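Local structure of malonate decarboxylase subunit alpha (Acinetobacter baumannii ATCC 17978, 6MPR) at residues K70-L75 with I196-E201; A356-V361 with M394-R399; F445-D450 with V503-L508; I481-K486 with L523-E528. The protein probably acts as the acyl-carrier-protein transferase subunit of malonate decarboxylase, exchanging acetyl for malonyl on the carrier so that malonate can be decarboxylated. One frame throughout, in Å; residues are numbered along the deposited sequence. Where two conformers were deposited one is given.

Contact 1. Residues K70-L75 with I196-E201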
loop_
_atom_site.group_PDB
_atom_site.type_symbol
_atom_site.label_atom_id
_atom_site.label_comp_id
_atom_site.label_asym_id
_atom_site.label_seq_id
_atom_site.Cartn_x
_atom_site.Cartn_y
_atom_site.Cartn_z
ATOM N N LYS A 70 12.658 16.188 -1.632
ATOM C CA LYS A 70 14.084 16.102 -1.306
ATOM C C LYS A 70 14.873 15.460 -2.440
ATOM O O LYS A 70 14.494 14.398 -2.936
ATOM C CB LYS A 70 14.261 15.281 -0.022
ATOM C CG LYS A 70 15.686 14.850 0.268
ATOM C CD LYS A 70 15.751 14.141 1.619
ATOM C CE LYS A 70 15.187 12.736 1.550
ATOM N NZ LYS A 70 15.165 12.053 2.893
ATOM N N GLN A 71 15.983 16.095 -2.835
ATOM C CA GLN A 71 16.872 15.582 -3.875
ATOM C C GLN A 71 18.259 15.358 -3.294
ATOM O O GLN A 71 18.847 16.271 -2.696
ATOM C CB GLN A 71 17.011 16.531 -5.083
ATOM C CG GLN A 71 15.692 17.042 -5.677
ATOM C CD GLN A 71 14.842 15.907 -6.205
ATOM O OE1 GLN A 71 15.350 14.996 -6.883
ATOM N NE2 GLN A 71 13.550 15.935 -5.887
ATOM N N ALA A 72 18.790 14.156 -3.496
ATOM C CA ALA A 72 20.187 13.887 -3.170
ATOM C C ALA A 72 21.052 14.470 -4.290
ATOM O O ALA A 72 21.675 13.765 -5.090
ATOM C CB ALA A 72 20.409 12.393 -2.998
ATOM N N ASP A 73 21.062 15.796 -4.365
ATOM C CA ASP A 73 21.608 16.424 -5.571
ATOM C C ASP A 73 23.131 16.406 -5.615
ATOM O O ASP A 73 23.711 16.453 -6.706
ATOM C CB ASP A 73 21.089 17.856 -5.717
ATOM C CG ASP A 73 21.611 18.794 -4.650
ATOM O OD1 ASP A 73 21.267 18.621 -3.450
ATOM O OD2 ASP A 73 22.384 19.710 -5.010
ATOM N N PHE A 74 23.795 16.331 -4.461
ATOM C CA PHE A 74 25.239 16.109 -4.481
ATOM C C PHE A 74 25.566 14.753 -5.092
ATOM O O PHE A 74 26.465 14.644 -5.939
ATOM C CB PHE A 74 25.793 16.229 -3.062
ATOM C CG PHE A 74 27.254 15.934 -2.941
ATOM C CD1 PHE A 74 28.195 16.726 -3.584
ATOM C CD2 PHE A 74 27.686 14.884 -2.161
ATOM C CE1 PHE A 74 29.557 16.460 -3.447
ATOM C CE2 PHE A 74 29.034 14.605 -2.033
ATOM C CZ PHE A 74 29.968 15.399 -2.673
ATOM N N LEU A 75 24.820 13.714 -4.714
ATOM C CA LEU A 75 25.085 12.391 -5.284
ATOM C C LEU A 75 24.719 12.337 -6.762
ATOM O O LEU A 75 25.454 11.744 -7.558
ATOM C CB LEU A 75 24.333 11.302 -4.503
ATOM C CG LEU A 75 24.739 11.116 -3.040
ATOM C CD1 LEU A 75 23.923 9.984 -2.365
ATOM C CD2 LEU A 75 26.237 10.878 -2.913
ATOM N N ILE A 196 24.241 4.483 0.055
ATOM C CA ILE A 196 25.064 5.663 0.292
ATOM C C ILE A 196 24.134 6.828 0.573
ATOM O O ILE A 196 23.244 7.113 -0.231
ATOM C CB ILE A 196 25.966 5.983 -0.911
ATOM C CG1 ILE A 196 26.857 4.784 -1.245
ATOM C CG2 ILE A 196 26.799 7.238 -0.627
ATOM C CD1 ILE A 196 27.352 4.797 -2.649
ATOM N N VAL A 197 24.352 7.517 1.690
ATOM C CA VAL A 197 23.496 8.631 2.103
ATOM C C VAL A 197 24.344 9.900 2.180
ATOM O O VAL A 197 25.290 9.982 2.974
ATOM C CB VAL A 197 22.802 8.355 3.449
ATOM C CG1 VAL A 197 21.773 9.445 3.762
ATOM C CG2 VAL A 197 22.127 6.977 3.430
ATOM N N GLN A 198 23.992 10.904 1.384
ATOM C CA GLN A 198 24.569 12.224 1.602
ATOM C C GLN A 198 23.844 12.919 2.756
ATOM O O GLN A 198 22.620 12.809 2.895
ATOM C CB GLN A 198 24.496 13.069 0.325
ATOM C CG GLN A 198 23.063 13.421 -0.123
ATOM C CD GLN A 198 23.049 14.596 -1.063
ATOM O OE1 GLN A 198 23.253 14.442 -2.267
ATOM N NE2 GLN A 198 22.814 15.791 -0.518
ATOM N N VAL A 199 24.604 13.615 3.606
ATOM C CA VAL A 199 24.007 14.352 4.717
ATOM C C VAL A 199 24.494 15.792 4.723
ATOM O O VAL A 199 25.605 16.100 4.275
ATOM C CB VAL A 199 24.279 13.699 6.097
ATOM C CG1 VAL A 199 23.583 12.340 6.184
ATOM C CG2 VAL A 199 25.782 13.571 6.374
ATOM N N ASN A 200 23.651 16.677 5.261
ATOM C CA ASN A 200 24.031 18.082 5.384
ATOM C C ASN A 200 25.126 18.276 6.422
ATOM O O ASN A 200 25.988 19.147 6.251
ATOM C CB ASN A 200 22.826 18.944 5.757
ATOM C CG ASN A 200 21.783 18.983 4.665
ATOM O OD1 ASN A 200 22.006 18.481 3.560
ATOM N ND2 ASN A 200 20.639 19.574 4.964
ATOM N N GLU A 201 25.108 17.474 7.490
ATOM C CA GLU A 201 26.018 17.600 8.624
ATOM C C GLU A 201 26.439 16.225 9.125
ATOM O O GLU A 201 25.632 15.293 9.166
ATOM C CB GLU A 201 25.341 18.315 9.791
ATOM C CG GLU A 201 25.267 19.796 9.721
ATOM C CD GLU A 201 24.623 20.326 10.979
ATOM O OE1 GLU A 201 23.380 20.268 11.073
ATOM O OE2 GLU A 201 25.363 20.738 11.896
HETATM O O HOH W 1 23.350 18.361 -1.896
#
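Gln198 reaches from strand 194-199 of a parallel, Rossmann-like alpha/beta sheet into the first turn of helix 73-79, and its OE1 takes the backbone N-H of Leu75. The Leu75 N to Gln198 OE1 bond measures 3.0 Å, with an N-H...O angle of 156° and the donor tilted 21° from the amide carbonyl plane. OE1 sits tightly in this turn: Phe74 N lies 2.9 Å from it, and Phe74 CB comes in beside it at 3.2 Å. A side-chain oxygen thus meets the start of the helix, just past the N-cap Ala72, itself the centre of an inverse gamma turn. Along the aliphatic part of the glutamine, Leu75 CG lies 3.9 Å from Gln198 CB, the two chains running opposite ways. One branch of the leucine, CD1, reaches on to Ile196 O at 3.6 Å. Gln198 CG stands between the backbone N and the carbonyl carbon (chi1 66°), and from there the chain runs extended to its amide. A water links that amide to Asp73, first residue of the helix, accepting from Gln198 NE2 at 3.0 Å and donating to Asp73 OD1 at 2.6 Å. Around these side chains, Val223 of the neighbouring strand 221-224 touches Phe74, Leu75 and Gln198, while Leu160 of strand 158-163, on the other flank, meets Leu75 and Ile196. Asp73 is itself positioned from outside: its OD1 also accepts from Tyr230 N, and its OD2 forms a salt bridge with Arg77 NH2.

Contact 2. Residues A356-V361 with M394-R399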
loop_
_atom_site.group_PDB
_atom_site.type_symbol
_atom_site.label_atom_id
_atom_site.label_comp_id
_atom_site.label_asym_id
_atom_site.label_seq_id
_atom_site.Cartn_x
_atom_site.Cartn_y
_atom_site.Cartn_z
ATOM N N ALA A 356 -2.284 5.092 3.190
ATOM C CA ALA A 356 -3.509 5.605 3.802
ATOM C C ALA A 356 -4.372 6.320 2.778
ATOM O O ALA A 356 -5.604 6.228 2.823
ATOM C CB ALA A 356 -3.182 6.541 4.966
ATOM N N GLY A 357 -3.744 7.044 1.851
ATOM C CA GLY A 357 -4.514 7.711 0.815
ATOM C C GLY A 357 -5.314 6.742 -0.033
ATOM O O GLY A 357 -6.373 7.094 -0.555
ATOM N N GLN A 358 -4.810 5.522 -0.205
ATOM C CA GLN A 358 -5.563 4.505 -0.935
ATOM C C GLN A 358 -6.645 3.868 -0.062
ATOM O O GLN A 358 -7.816 3.801 -0.449
ATOM C CB GLN A 358 -4.622 3.410 -1.450
ATOM C CG GLN A 358 -5.446 2.230 -1.989
ATOM C CD GLN A 358 -4.629 1.007 -2.355
ATOM O OE1 GLN A 358 -5.200 -0.041 -2.649
ATOM N NE2 GLN A 358 -3.308 1.131 -2.355
ATOM N N TYR A 359 -6.263 3.373 1.113
ATOM C CA TYR A 359 -7.105 2.454 1.866
ATOM C C TYR A 359 -7.913 3.101 2.978
ATOM O O TYR A 359 -8.892 2.498 3.428
ATOM C CB TYR A 359 -6.246 1.353 2.503
ATOM C CG TYR A 359 -6.144 0.082 1.716
ATOM C CD1 TYR A 359 -7.269 -0.679 1.440
ATOM C CD2 TYR A 359 -4.922 -0.385 1.283
ATOM C CE1 TYR A 359 -7.171 -1.864 0.732
ATOM C CE2 TYR A 359 -4.817 -1.568 0.587
ATOM C CZ TYR A 359 -5.948 -2.300 0.318
ATOM O OH TYR A 359 -5.845 -3.477 -0.369
ATOM N N ALA A 360 -7.516 4.273 3.469
ATOM C CA ALA A 360 -8.072 4.796 4.709
ATOM C C ALA A 360 -8.845 6.101 4.587
ATOM O O ALA A 360 -9.506 6.485 5.558
ATOM C CB ALA A 360 -6.957 4.990 5.751
ATOM N N VAL A 361 -8.809 6.798 3.451
ATOM C CA VAL A 361 -9.526 8.066 3.353
ATOM C C VAL A 361 -10.737 7.928 2.430
ATOM O O VAL A 361 -10.790 7.079 1.530
ATOM C CB VAL A 361 -8.640 9.249 2.903
ATOM C CG1 VAL A 361 -7.421 9.403 3.823
ATOM C CG2 VAL A 361 -8.248 9.132 1.447
ATOM N N MET A 394 -3.977 7.442 -5.628
ATOM C CA MET A 394 -5.022 8.199 -4.953
ATOM C C MET A 394 -6.336 8.176 -5.726
ATOM O O MET A 394 -7.412 8.179 -5.106
ATOM C CB MET A 394 -4.547 9.634 -4.742
ATOM C CG MET A 394 -3.167 9.729 -4.111
ATOM S SD MET A 394 -3.148 9.064 -2.427
ATOM C CE MET A 394 -4.279 10.205 -1.677
ATOM N N GLY A 395 -6.271 8.145 -7.053
ATOM C CA GLY A 395 -7.451 8.235 -7.893
ATOM C C GLY A 395 -7.927 6.917 -8.477
ATOM O O GLY A 395 -8.095 6.791 -9.695
ATOM N N HIS A 396 -8.169 5.933 -7.618
ATOM C CA HIS A 396 -8.852 4.723 -8.042
ATOM C C HIS A 396 -9.695 4.195 -6.890
ATOM O O HIS A 396 -9.487 4.538 -5.723
ATOM C CB HIS A 396 -7.861 3.649 -8.524
ATOM C CG HIS A 396 -7.115 2.974 -7.413
ATOM N ND1 HIS A 396 -5.924 3.459 -6.917
ATOM C CD2 HIS A 396 -7.391 1.854 -6.701
ATOM C CE1 HIS A 396 -5.508 2.679 -5.933
ATOM N NE2 HIS A 396 -6.371 1.690 -5.791
ATOM N N ASP A 397 -10.674 3.374 -7.245
ATOM C CA ASP A 397 -11.476 2.657 -6.272
ATOM C C ASP A 397 -10.672 1.481 -5.731
ATOM O O ASP A 397 -10.385 0.535 -6.477
ATOM C CB ASP A 397 -12.772 2.168 -6.918
ATOM C CG ASP A 397 -13.653 1.423 -5.935
ATOM O OD1 ASP A 397 -13.617 1.768 -4.729
ATOM O OD2 ASP A 397 -14.374 0.501 -6.368
ATOM N N PRO A 398 -10.267 1.509 -4.453
ATOM C CA PRO A 398 -9.446 0.416 -3.910
ATOM C C PRO A 398 -10.265 -0.850 -3.714
ATOM O O PRO A 398 -11.053 -0.935 -2.762
ATOM C CB PRO A 398 -8.953 0.989 -2.571
ATOM C CG PRO A 398 -10.065 1.950 -2.148
ATOM C CD PRO A 398 -10.586 2.540 -3.447
ATOM N N ARG A 399 -10.097 -1.842 -4.595
ATOM C CA ARG A 399 -10.956 -3.019 -4.592
ATOM C C ARG A 399 -10.561 -4.041 -3.527
ATOM O O ARG A 399 -11.253 -5.056 -3.385
ATOM C CB ARG A 399 -10.966 -3.651 -5.995
ATOM C CG ARG A 399 -11.568 -2.732 -7.085
ATOM C CD ARG A 399 -13.109 -2.671 -7.012
ATOM N NE ARG A 399 -13.711 -1.702 -7.939
ATOM C CZ ARG A 399 -14.027 -1.966 -9.201
ATOM N NH1 ARG A 399 -13.799 -3.169 -9.709
ATOM N NH2 ARG A 399 -14.577 -1.028 -9.960
HETATM O O HOH W 2 -6.381 -1.141 -5.242
#
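Gln358 packs against Pro398 and His396 in a buried contact of van der Waals and water-bridged character, joining the C-terminal end of helix 350-359 to the loop after helix 391-394, beside the subunit interface. No direct hydrogen bond spans the two segments. The proline ring lies against both backbone and side chain of the glutamine, with CG 3.4 Å from Gln358 O and CB 3.8 Å from Gln358 CG. With CG anti to the backbone N (chi1 170°) and an extended chain, the glutamine passes obliquely by the histidine, amide and ring planes 62° apart. Its OE1 lies in the imidazole plane at the NE2 edge, 3.8 Å from that nitrogen. A water closes the gap, 3.1 Å from Gln358 OE1, to which it donates, and 2.9 Å from His396 NE2. Nearer the helix 391-394 end, Lys428 NZ bonds both Gly357 O and Met394 O. His396 ND1 is held by Pro392 O. Gln358 OE1 also accepts from Gln358 NE2 of the second subunit, which implies that this one oxygen couples the intrachain water bridge to the dimer contact.

Contact 3. Residues F445-D450 with V503-L508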
loop_
_atom_site.group_PDB
_atom_site.type_symbol
_atom_site.label_atom_id
_atom_site.label_comp_id
_atom_site.label_asym_id
_atom_site.label_seq_id
_atom_site.Cartn_x
_atom_site.Cartn_y
_atom_site.Cartn_z
ATOM N N PHE A 445 -11.499 19.148 -22.032
ATOM C CA PHE A 445 -12.288 18.043 -22.543
ATOM C C PHE A 445 -12.009 17.889 -24.032
ATOM O O PHE A 445 -12.182 18.840 -24.807
ATOM C CB PHE A 445 -13.765 18.283 -22.229
ATOM C CG PHE A 445 -14.047 18.264 -20.760
ATOM C CD1 PHE A 445 -14.182 17.055 -20.088
ATOM C CD2 PHE A 445 -14.096 19.445 -20.032
ATOM C CE1 PHE A 445 -14.406 17.019 -18.726
ATOM C CE2 PHE A 445 -14.311 19.418 -18.663
ATOM C CZ PHE A 445 -14.474 18.202 -18.010
ATOM N N VAL A 446 -11.537 16.701 -24.415
ATOM C CA VAL A 446 -11.098 16.400 -25.773
ATOM C C VAL A 446 -11.721 15.088 -26.226
ATOM O O VAL A 446 -11.971 14.190 -25.419
ATOM C CB VAL A 446 -9.563 16.297 -25.880
ATOM C CG1 VAL A 446 -8.909 17.635 -25.573
ATOM C CG2 VAL A 446 -9.045 15.196 -24.951
ATOM N N ASP A 447 -11.947 14.974 -27.539
ATOM C CA ASP A 447 -12.435 13.714 -28.091
ATOM C C ASP A 447 -11.406 12.597 -27.955
ATOM O O ASP A 447 -11.778 11.430 -27.771
ATOM C CB ASP A 447 -12.812 13.895 -29.563
ATOM C CG ASP A 447 -14.042 14.764 -29.757
ATOM O OD1 ASP A 447 -14.930 14.756 -28.876
ATOM O OD2 ASP A 447 -14.125 15.449 -30.800
ATOM N N ARG A 448 -10.121 12.925 -28.040
ATOM C CA ARG A 448 -9.060 11.926 -28.012
ATOM C C ARG A 448 -7.907 12.437 -27.161
ATOM O O ARG A 448 -7.373 13.520 -27.423
ATOM C CB ARG A 448 -8.569 11.622 -29.436
ATOM C CG ARG A 448 -7.385 10.678 -29.547
ATOM C CD ARG A 448 -6.832 10.699 -30.969
ATOM N NE ARG A 448 -5.704 9.780 -31.157
ATOM C CZ ARG A 448 -5.846 8.496 -31.466
ATOM N NH1 ARG A 448 -7.067 7.985 -31.619
ATOM N NH2 ARG A 448 -4.777 7.722 -31.619
ATOM N N LEU A 449 -7.527 11.660 -26.148
ATOM C CA LEU A 449 -6.380 12.020 -25.324
ATOM C C LEU A 449 -5.092 12.011 -26.140
ATOM O O LEU A 449 -4.840 11.085 -26.920
ATOM C CB LEU A 449 -6.245 11.051 -24.150
ATOM C CG LEU A 449 -7.306 11.033 -23.056
ATOM C CD1 LEU A 449 -6.930 10.013 -22.001
ATOM C CD2 LEU A 449 -7.490 12.415 -22.415
ATOM N N ASP A 450 -4.267 13.051 -25.954
ATOM C CA ASP A 450 -2.913 13.047 -26.517
ATOM C C ASP A 450 -2.161 11.786 -26.133
ATOM O O ASP A 450 -1.255 11.354 -26.856
ATOM C CB ASP A 450 -2.083 14.234 -25.999
ATOM C CG ASP A 450 -2.392 15.551 -26.681
ATOM O OD1 ASP A 450 -3.493 15.739 -27.242
ATOM O OD2 ASP A 450 -1.496 16.421 -26.630
ATOM N N VAL A 503 -17.971 25.104 -23.381
ATOM C CA VAL A 503 -17.967 25.235 -24.838
ATOM C C VAL A 503 -16.774 24.512 -25.470
ATOM O O VAL A 503 -16.399 24.819 -26.604
ATOM C CB VAL A 503 -18.036 26.706 -25.291
ATOM C CG1 VAL A 503 -19.326 27.357 -24.811
ATOM C CG2 VAL A 503 -16.827 27.492 -24.802
ATOM N N THR A 504 -16.178 23.546 -24.764
ATOM C CA THR A 504 -15.310 22.573 -25.425
ATOM C C THR A 504 -16.116 21.797 -26.469
ATOM O O THR A 504 -17.336 21.924 -26.562
ATOM C CB THR A 504 -14.720 21.587 -24.418
ATOM O OG1 THR A 504 -15.778 20.808 -23.842
ATOM C CG2 THR A 504 -13.972 22.314 -23.313
ATOM N N SER A 505 -15.420 20.971 -27.263
ATOM C CA SER A 505 -16.126 20.215 -28.295
ATOM C C SER A 505 -17.176 19.298 -27.675
ATOM O O SER A 505 -18.305 19.206 -28.173
ATOM C CB SER A 505 -15.135 19.422 -29.156
ATOM O OG SER A 505 -14.462 18.434 -28.397
ATOM N N ILE A 506 -16.836 18.658 -26.557
ATOM C CA ILE A 506 -17.796 17.818 -25.849
ATOM C C ILE A 506 -18.944 18.656 -25.286
ATOM O O ILE A 506 -20.116 18.289 -25.414
ATOM C CB ILE A 506 -17.063 17.012 -24.763
ATOM C CG1 ILE A 506 -16.043 16.074 -25.427
ATOM C CG2 ILE A 506 -18.046 16.226 -23.901
ATOM C CD1 ILE A 506 -15.159 15.300 -24.453
ATOM N N GLY A 507 -18.637 19.814 -24.700
ATOM C CA GLY A 507 -19.690 20.651 -24.137
ATOM C C GLY A 507 -20.666 21.187 -25.175
ATOM O O GLY A 507 -21.867 21.296 -24.914
ATOM N N LEU A 508 -20.169 21.533 -26.366
ATOM C CA LEU A 508 -21.046 22.048 -27.416
ATOM C C LEU A 508 -22.039 21.004 -27.917
ATOM O O LEU A 508 -23.041 21.377 -28.532
ATOM C CB LEU A 508 -20.221 22.578 -28.587
ATOM C CG LEU A 508 -19.434 23.875 -28.400
ATOM C CD1 LEU A 508 -18.691 24.211 -29.680
ATOM C CD2 LEU A 508 -20.341 25.030 -27.984
HETATM O O HOH W 3 -12.204 19.988 -27.135
#
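Phe445 and Val446 pass alongside Thr504 and Ser505 in the same chain order, the CA atoms of Phe445 and Thr504 6.2 Å apart, with no direct hydrogen bond between the segments. Thr504 is the N-cap of the short, weakly bonded helix 505-508: its OG1, between the backbone N and the carbonyl carbon (chi1 65°), accepts from Gly507 N at 3.1 Å with an angle of 161°. The same hydroxyl is also hydrogen-bonded to Ala501 O, and the two bonds together favour this one rotation; it still touches Phe445 CB at 3.6 Å. Ile506 carries the apolar part. Its chain, extended to CD1 (chi2 175°), brings this methyl to 4.0 Å from Phe445 CB and 3.5 Å from Val446 O, so it meets both a side-chain carbon and a backbone oxygen. Toward solvent the contact turns polar. A water donates to Phe445 O at 2.6 Å and lies 3.0 Å from Ser505 OG, linking the loop carbonyl to the first residue of the helix. Asp447 OD1 lies beside Ile506 CG1 and stops 3.7 Å from Ser505 OG, where a carboxylate near a helix start is probably favourable electrostatically. The Phe445 ring leads away from this surface and inward, onto Leu475 and Thr477 of strand 474-477 and Ile497 of helix 490-499. That helix also meets Ile506 through Ala498, while Val446 joins strand 370-371 by backbone bonding to Val371; the contact lies where this loop and helix start meet beside the mixed sheet.

Contact 4. Residues I481-K486 with L523-E528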
loop_
_atom_site.group_PDB
_atom_site.type_symbol
_atom_site.label_atom_id
_atom_site.label_comp_id
_atom_site.label_asym_id
_atom_site.label_seq_id
_atom_site.Cartn_x
_atom_site.Cartn_y
_atom_site.Cartn_z
ATOM N N ILE A 481 -21.380 19.946 -11.252
ATOM C CA ILE A 481 -20.910 18.612 -10.894
ATOM C C ILE A 481 -21.716 17.588 -11.678
ATOM O O ILE A 481 -22.948 17.650 -11.708
ATOM C CB ILE A 481 -21.038 18.330 -9.385
ATOM C CG1 ILE A 481 -20.301 19.378 -8.550
ATOM C CG2 ILE A 481 -20.506 16.932 -9.052
ATOM C CD1 ILE A 481 -20.618 19.275 -7.071
ATOM N N ALA A 482 -21.023 16.630 -12.286
ATOM C CA ALA A 482 -21.656 15.433 -12.821
ATOM C C ALA A 482 -21.411 14.306 -11.825
ATOM O O ALA A 482 -20.254 13.988 -11.516
ATOM C CB ALA A 482 -21.101 15.083 -14.207
ATOM N N TYR A 483 -22.493 13.727 -11.293
ATOM C CA TYR A 483 -22.371 12.630 -10.325
ATOM C C TYR A 483 -22.239 11.305 -11.075
ATOM O O TYR A 483 -23.148 10.473 -11.105
ATOM C CB TYR A 483 -23.555 12.611 -9.363
ATOM C CG TYR A 483 -23.615 13.796 -8.427
ATOM C CD1 TYR A 483 -22.711 13.924 -7.372
ATOM C CD2 TYR A 483 -24.585 14.782 -8.582
ATOM C CE1 TYR A 483 -22.763 15.007 -6.509
ATOM C CE2 TYR A 483 -24.650 15.868 -7.719
ATOM C CZ TYR A 483 -23.729 15.977 -6.691
ATOM O OH TYR A 483 -23.795 17.056 -5.839
ATOM N N LEU A 484 -21.043 11.109 -11.647
ATOM C CA LEU A 484 -20.797 9.981 -12.545
ATOM C C LEU A 484 -20.998 8.633 -11.858
ATOM O O LEU A 484 -21.336 7.651 -12.526
ATOM C CB LEU A 484 -19.380 10.072 -13.122
ATOM C CG LEU A 484 -19.001 11.278 -13.989
ATOM C CD1 LEU A 484 -17.549 11.129 -14.473
ATOM C CD2 LEU A 484 -19.968 11.478 -15.173
ATOM N N TYR A 485 -20.800 8.557 -10.535
ATOM C CA TYR A 485 -20.996 7.284 -9.847
ATOM C C TYR A 485 -22.412 6.760 -10.008
ATOM O O TYR A 485 -22.643 5.561 -9.813
ATOM C CB TYR A 485 -20.658 7.400 -8.356
ATOM C CG TYR A 485 -21.692 8.078 -7.481
ATOM C CD1 TYR A 485 -21.671 9.464 -7.273
ATOM C CD2 TYR A 485 -22.657 7.337 -6.813
ATOM C CE1 TYR A 485 -22.601 10.076 -6.475
ATOM C CE2 TYR A 485 -23.595 7.949 -5.999
ATOM C CZ TYR A 485 -23.557 9.316 -5.833
ATOM O OH TYR A 485 -24.482 9.926 -5.036
ATOM N N LYS A 486 -23.361 7.631 -10.348
ATOM C CA LYS A 486 -24.757 7.252 -10.492
ATOM C C LYS A 486 -25.168 7.025 -11.937
ATOM O O LYS A 486 -26.308 6.624 -12.173
ATOM C CB LYS A 486 -25.665 8.321 -9.873
ATOM C CG LYS A 486 -26.026 8.070 -8.428
ATOM C CD LYS A 486 -26.894 9.187 -7.883
ATOM C CE LYS A 486 -26.246 10.546 -8.095
ATOM N NZ LYS A 486 -27.036 11.637 -7.462
ATOM N N LEU A 523 -28.651 14.158 -11.284
ATOM C CA LEU A 523 -27.406 13.588 -11.794
ATOM C C LEU A 523 -26.379 14.653 -12.169
ATOM O O LEU A 523 -25.174 14.362 -12.207
ATOM C CB LEU A 523 -27.707 12.711 -13.007
ATOM C CG LEU A 523 -28.535 11.456 -12.752
ATOM C CD1 LEU A 523 -28.926 10.829 -14.086
ATOM C CD2 LEU A 523 -27.725 10.487 -11.933
ATOM N N VAL A 524 -26.833 15.864 -12.468
ATOM C CA VAL A 524 -25.987 17.023 -12.700
ATOM C C VAL A 524 -26.512 18.144 -11.821
ATOM O O VAL A 524 -27.728 18.319 -11.706
ATOM C CB VAL A 524 -26.002 17.442 -14.188
ATOM C CG1 VAL A 524 -25.328 18.790 -14.381
ATOM C CG2 VAL A 524 -25.335 16.367 -15.041
ATOM N N VAL A 525 -25.611 18.901 -11.202
ATOM C CA VAL A 525 -25.976 20.105 -10.475
ATOM C C VAL A 525 -25.180 21.282 -11.019
ATOM O O VAL A 525 -23.951 21.218 -11.136
ATOM C CB VAL A 525 -25.772 19.966 -8.951
ATOM C CG1 VAL A 525 -26.783 19.006 -8.366
ATOM C CG2 VAL A 525 -24.355 19.531 -8.625
ATOM N N PHE A 526 -25.893 22.346 -11.378
ATOM C CA PHE A 526 -25.337 23.663 -11.633
ATOM C C PHE A 526 -25.237 24.420 -10.311
ATOM O O PHE A 526 -25.840 24.014 -9.317
ATOM C CB PHE A 526 -26.235 24.423 -12.610
ATOM C CG PHE A 526 -26.173 23.921 -14.037
ATOM C CD1 PHE A 526 -25.311 22.891 -14.406
ATOM C CD2 PHE A 526 -26.957 24.515 -15.029
ATOM C CE1 PHE A 526 -25.254 22.443 -15.726
ATOM C CE2 PHE A 526 -26.906 24.077 -16.348
ATOM C CZ PHE A 526 -26.042 23.040 -16.700
ATOM N N PRO A 527 -24.471 25.517 -10.255
ATOM C CA PRO A 527 -24.396 26.272 -8.989
ATOM C C PRO A 527 -25.760 26.590 -8.386
ATOM O O PRO A 527 -25.938 26.468 -7.166
ATOM C CB PRO A 527 -23.637 27.539 -9.394
ATOM C CG PRO A 527 -22.769 27.088 -10.523
ATOM C CD PRO A 527 -23.558 26.070 -11.278
ATOM N N GLU A 528 -26.743 26.955 -9.214
ATOM C CA GLU A 528 -28.060 27.302 -8.677
ATOM C C GLU A 528 -28.720 26.123 -7.965
ATOM O O GLU A 528 -29.439 26.324 -6.976
ATOM C CB GLU A 528 -28.969 27.819 -9.794
ATOM C CG GLU A 528 -28.812 27.093 -11.115
ATOM C CD GLU A 528 -28.034 27.907 -12.141
ATOM O OE1 GLU A 528 -28.682 28.457 -13.058
ATOM O OE2 GLU A 528 -26.782 28.005 -12.022
#
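Ile481 and Val525 form an antiparallel hydrogen-bonded pair in the mixed sheet, of which strand 524-525 forms one edge within this chain. Ile481 N donates to Val525 O at 2.9 Å and Val525 N to Ile481 O at 3.0 Å. Val524 CA also makes a weak CA-H...O contact with Ile481 O, at 3.3 Å, beside the non-hydrogen-bonded pair Ala482 and Val524. Beyond the strand, Tyr483 N extends the ladder to Leu523 O at 2.9 Å, nearly straight at 170°, although Tyr483 is already the centre of an inverse gamma turn. On the face bearing Ile481 and Val525, both side chains leave the sheet together, Ile481 CB 3.6 Å from Val525 CG2. With its CG anti to the carbonyl carbon (chi1 -67°), the Tyr483 ring crosses here: Val525 CG1 meets its edge in plane, 3.8 Å from CE2, while Ile481 CG2 stands over one face near the rim. Farther along, Lys486 CB touches Leu523 CD2 at 3.6 Å. Helix 244-261 lies by the Ile481 face, receiving Tyr483 OH at Gly256 O and placing Lys260 in a cation-pi contact with the ring; Leu523 packs against helices 490-499 and 512-520.

Contact 1 belongs to the parallel sheet in the first part of the chain and lies on the opposite side of the chain's centre from the other three; its centre is 32 Å from that of contact 2 and 48 Å from that of contact 4. Contacts 3 and 4 are neighbours, centres 18 Å and nearest atoms about 8 Å apart, and their segments alternate along the sequence. Helix 490-499 touches both, through Phe445 and Ile506 in one and Leu484 and Leu523 in the other. Contact 2 comes within about 10 Å of contact 4 by nearest atoms. It faces the second subunit, whereas contacts 1 and 4 touch no other chain.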